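Lectin 2 (Agrocybe aegerita, PDB 4TQJ) binds glycans carrying a non-reducing terminal N-acetylglucosamine, as a fungal lectin with FG-GAP-like repeats of the beta-propeller type. Local coordinates at the interface of chains A and B. Coordinates in Å, arbitrary orientation; residue numbers count along the deposited sequence, not the author numbering. Chains: chain A/B, Lectin 2.

Contact 1: the interface of chains A and B. Residues chain A 36-37; chain B 345-346, 365, 376, 378.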
loop_
_atom_site.group_PDB
_atom_site.type_symbol
_atom_site.label_atom_id
_atom_site.label_comp_id
_atom_site.label_asym_id
_atom_site.label_seq_id
_atom_site.Cartn_x
_atom_site.Cartn_y
_atom_site.Cartn_z
ATOM N N VAL A 36 -1.597 10.108 5.452
ATOM C CA VAL A 36 -1.279 11.242 6.329
ATOM C C VAL A 36 -2.350 12.328 6.330
ATOM O O VAL A 36 -2.501 13.063 7.299
ATOM C CB VAL A 36 0.074 11.885 5.957
ATOM C CG1 VAL A 36 1.221 10.891 6.197
ATOM C CG2 VAL A 36 0.053 12.374 4.503
ATOM N N ASN A 37 -3.076 12.432 5.231
ATOM C CA ASN A 37 -4.142 13.404 5.119
ATOM C C ASN A 37 -5.410 12.666 4.725
ATOM O O ASN A 37 -5.796 12.655 3.560
ATOM C CB ASN A 37 -3.784 14.460 4.079
ATOM C CG ASN A 37 -4.792 15.584 4.012
ATOM O OD1 ASN A 37 -5.606 15.768 4.920
ATOM N ND2 ASN A 37 -4.733 16.357 2.932
ATOM N N LEU B 345 1.357 12.833 -2.117
ATOM C CA LEU B 345 1.149 12.187 -0.819
ATOM C C LEU B 345 -0.312 11.809 -0.603
ATOM O O LEU B 345 -0.640 11.179 0.413
ATOM C CB LEU B 345 1.541 13.125 0.323
ATOM C CG LEU B 345 2.987 13.571 0.374
ATOM C CD1 LEU B 345 3.138 14.739 1.324
ATOM C CD2 LEU B 345 3.834 12.398 0.782
ATOM N N THR B 346 -1.182 12.202 -1.541
ATOM C CA THR B 346 -2.621 12.139 -1.312
ATOM C C THR B 346 -3.398 11.410 -2.414
ATOM O O THR B 346 -4.620 11.423 -2.421
ATOM C CB THR B 346 -3.222 13.555 -1.111
ATOM O OG1 THR B 346 -3.103 14.304 -2.322
ATOM C CG2 THR B 346 -2.489 14.305 0.001
ATOM N N TYR B 365 -0.267 20.763 1.149
ATOM C CA TYR B 365 -0.976 19.926 0.188
ATOM C C TYR B 365 -1.411 20.688 -1.062
ATOM O O TYR B 365 -1.953 21.793 -0.983
ATOM C CB TYR B 365 -2.158 19.209 0.857
ATOM C CG TYR B 365 -1.711 18.245 1.938
ATOM C CD1 TYR B 365 -1.140 17.026 1.608
ATOM C CD2 TYR B 365 -1.846 18.564 3.284
ATOM C CE1 TYR B 365 -0.722 16.139 2.583
ATOM C CE2 TYR B 365 -1.425 17.678 4.276
ATOM C CZ TYR B 365 -0.860 16.470 3.911
ATOM O OH TYR B 365 -0.448 15.580 4.874
ATOM N N LYS B 376 1.527 22.556 7.352
ATOM C CA LYS B 376 1.127 21.864 8.565
ATOM C C LYS B 376 2.289 21.033 9.078
ATOM O O LYS B 376 2.964 20.353 8.307
ATOM C CB LYS B 376 -0.058 20.937 8.276
ATOM C CG LYS B 376 -1.276 21.637 7.695
ATOM C CD LYS B 376 -2.292 20.637 7.161
ATOM C CE LYS B 376 -2.621 19.561 8.194
ATOM N NZ LYS B 376 -3.589 18.538 7.668
ATOM N N LEU B 378 3.773 17.925 10.301
ATOM C CA LEU B 378 3.405 16.529 10.177
ATOM C C LEU B 378 3.922 15.690 11.353
ATOM O O LEU B 378 3.173 14.930 11.962
ATOM C CB LEU B 378 3.967 15.981 8.881
ATOM C CG LEU B 378 3.404 14.630 8.487
ATOM C CD1 LEU B 378 1.889 14.719 8.492
ATOM C CD2 LEU B 378 3.926 14.246 7.120
HETATM O O HOH W 1 -2.699 11.860 2.340
#

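Contact 2: the interface of chains A and B. Residues chain A 16, 18, 347; chain B 33, 35, 41, 90-91.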
loop_
_atom_site.group_PDB
_atom_site.type_symbol
_atom_site.label_atom_id
_atom_site.label_comp_id
_atom_site.label_asym_id
_atom_site.label_seq_id
_atom_site.Cartn_x
_atom_site.Cartn_y
_atom_site.Cartn_z
ATOM N N ARG A 16 -1.494 -7.519 10.145
ATOM C CA ARG A 16 -0.398 -6.562 10.184
ATOM C C ARG A 16 -0.484 -5.740 8.908
ATOM O O ARG A 16 -0.268 -6.260 7.820
ATOM C CB ARG A 16 0.945 -7.292 10.290
ATOM C CG ARG A 16 2.144 -6.372 10.521
ATOM C CD ARG A 16 3.452 -7.141 10.761
ATOM N NE ARG A 16 4.579 -6.218 10.688
ATOM C CZ ARG A 16 5.241 -5.745 11.737
ATOM N NH1 ARG A 16 4.919 -6.150 12.961
ATOM N NH2 ARG A 16 6.232 -4.875 11.559
ATOM N N PHE A 18 -2.056 -1.548 7.165
ATOM C CA PHE A 18 -2.660 -0.242 7.337
ATOM C C PHE A 18 -4.050 -0.278 6.738
ATOM O O PHE A 18 -4.245 0.071 5.572
ATOM C CB PHE A 18 -1.798 0.834 6.685
ATOM C CG PHE A 18 -0.349 0.773 7.090
ATOM C CD1 PHE A 18 0.152 1.628 8.063
ATOM C CD2 PHE A 18 0.505 -0.141 6.509
ATOM C CE1 PHE A 18 1.477 1.570 8.448
ATOM C CE2 PHE A 18 1.838 -0.202 6.889
ATOM C CZ PHE A 18 2.321 0.653 7.862
ATOM N N GLY A 347 0.529 -0.882 11.023
ATOM C CA GLY A 347 1.584 -1.765 10.553
ATOM C C GLY A 347 2.409 -2.525 11.579
ATOM O O GLY A 347 3.419 -3.143 11.217
ATOM N N ARG B 33 5.805 5.289 7.040
ATOM C CA ARG B 33 4.818 4.898 6.063
ATOM C C ARG B 33 3.627 5.886 6.050
ATOM O O ARG B 33 3.163 6.351 7.099
ATOM C CB ARG B 33 4.468 3.426 6.260
ATOM C CG ARG B 33 3.043 3.090 6.137
ATOM C CD ARG B 33 2.626 2.735 4.749
ATOM N NE ARG B 33 1.260 3.200 4.654
ATOM C CZ ARG B 33 0.247 2.584 4.073
ATOM N NH1 ARG B 33 0.403 1.436 3.442
ATOM N NH2 ARG B 33 -0.936 3.163 4.132
ATOM N N ALA B 35 0.433 7.239 6.350
ATOM C CA ALA B 35 -0.668 6.620 7.105
ATOM C C ALA B 35 -1.248 7.592 8.120
ATOM O O ALA B 35 -0.678 8.646 8.349
ATOM C CB ALA B 35 -0.164 5.367 7.819
ATOM N N PHE B 41 9.264 3.733 12.124
ATOM C CA PHE B 41 9.350 2.323 12.468
ATOM C C PHE B 41 10.751 1.837 12.109
ATOM O O PHE B 41 11.118 1.834 10.940
ATOM C CB PHE B 41 8.284 1.535 11.694
ATOM C CG PHE B 41 8.495 0.039 11.690
ATOM C CD1 PHE B 41 8.478 -0.667 10.499
ATOM C CD2 PHE B 41 8.688 -0.658 12.872
ATOM C CE1 PHE B 41 8.654 -2.030 10.483
ATOM C CE2 PHE B 41 8.878 -2.035 12.865
ATOM C CZ PHE B 41 8.859 -2.719 11.675
ATOM N N LYS B 90 3.786 -7.539 4.510
ATOM C CA LYS B 90 3.081 -7.274 5.750
ATOM C C LYS B 90 3.931 -6.376 6.639
ATOM O O LYS B 90 4.115 -6.664 7.818
ATOM C CB LYS B 90 2.769 -8.597 6.447
ATOM C CG LYS B 90 2.126 -9.639 5.523
ATOM C CD LYS B 90 1.634 -10.873 6.275
ATOM C CE LYS B 90 2.646 -12.011 6.239
ATOM N NZ LYS B 90 2.300 -13.147 7.148
ATOM N N ASN B 91 4.454 -5.301 6.049
ATOM C CA ASN B 91 5.308 -4.327 6.735
ATOM C C ASN B 91 6.457 -4.921 7.554
ATOM O O ASN B 91 6.810 -4.394 8.608
ATOM C CB ASN B 91 4.480 -3.386 7.617
ATOM C CG ASN B 91 5.280 -2.195 8.102
ATOM O OD1 ASN B 91 6.099 -1.633 7.361
ATOM N ND2 ASN B 91 5.068 -1.812 9.356
HETATM O O HOH W 2 -3.286 1.682 3.463
#

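Contact 1: the interface of chains A and B
A:Asn37 lays its side chain across one face of the B:Tyr365 ring, joining two copies of a lectin whose FG-GAP-like repeats form a beta-propeller. CG of the asparagine stands anti to the backbone N (chi1 -174°), which carries the side chain away from its own backbone nitrogen and past the tyrosine, the two side chains running in opposite directions. At the root, CB touches the phenol end of the ring, 3.6 Å from CZ, and lies equally near the hydroxyl oxygen. The amide carbon CG comes next, above the CE2 and CZ side of the ring. At the tip, ND2 sits over the ring centre, 3.5 Å above the plane of B:Tyr365, with CG and CD2 of the ring among its near neighbours. Amide and ring planes are 33° apart, a tilt nearer to parallel than upright, so the N-H bonds do not aim squarely into the ring. The poorly ordered amine of B:Lys376, on strand 376-379, is near OD1 without a bond.

A:Val36 meets the same tyrosine at its hydroxyl. Its CG2 methyl, lodged between the backbone N and the carbonyl carbon, is 3.3 Å from OH of B:Tyr365, and the two side chains cross obliquely. CB of the valine is approached more loosely by CD1 of B:Leu378, at 4.2 Å. Within chain B, the CG2 methyl of B:Thr346 sits over the CD1 rim of the tyrosine, on the same ring face as ND2 of A:Asn37 and next to it.

No direct polar bond joins the two chains here. Water 1 does so instead: the backbone N of A:Asn37 is bonded to it over 3.0 Å, bent to 141° at the hydrogen, and the water is 2.9 Å from the backbone O of B:Leu345.

Contact 2: the interface of chains A and B
The ring of A:Phe18 and the guanidinium of B:Arg33 are stacked face to face, their planes only 13° apart. The ring atom CG of A:Phe18 lies over the centre of the guanidinium, 3.6 Å above its plane, while the aliphatic CG of B:Arg33 covers the rim of the same ring face in a CH-pi contact whose closeness, as modelled, is doubtful. The opposite face of the phenyl carries the backbone N of A:Gly347, 3.7 Å above the ring plane and toward the rim. At the edge of the B:Arg33 guanidinium, in its plane, sits water 2, 2.9 Å from NH2 of B:Arg33 and 2.8 Å from the backbone O of A:Phe18. Bends at chi2 and chi3 fold the arginine back along the ring, and the water probably helps to fix its rotation.

The guanidinium of A:Arg16 has the carbonyl O of A:Gly347 over the centre of one face, which probably eases its positive charge. In its plane, NH2 donates to the backbone O of B:Asn91 over 3.0 Å, nearly straight at 167°, though the nitrogen stands above the carbonyl plane. The O of B:Lys90, also at this edge and in plane, takes a weak bond from NE. The chain extends from CG to NE, with CG anti to the backbone N (chi1 -172°), and meets B:Phe41 tip to tip: CZ is 3.4 Å from NH2 of A:Arg16, CE1 is at the guanidinium edge, and the planes are well off parallel. ND2 of B:Asn91 donates over 2.8 Å to the O of A:Gly347, the same oxygen that lies over the A:Arg16 guanidinium; it is in the amide plane, although ND2 stands above the carbonyl plane.

A:Arg16 and A:Phe18 precede strand 20-25, and A:Gly347 follows strand 339-343. They meet chain B loops after strands 28-32 and 82-85; the first leads into strand 41-44, beginning with B:Phe41.

Contact 1 and contact 2 have C-alpha centres about 17 Å apart and belong to one two-fold symmetric interface, where each recurs with the chains exchanged. They share two loops. The loop between strands 28-32 and 41-44 gives residues 36 and 37 to contact 1 and residues 33 and 35 to contact 2, from opposite chains; the loop after strand 339-343 gives residues 345 and 346 to the former and residue 347 to the latter. Under the two-fold, each loop thus takes part in both contacts. Both have aromatic packing and a bridging water, and contact 2 adds direct hydrogen bonds. This pairing may correspond to a functional dimer.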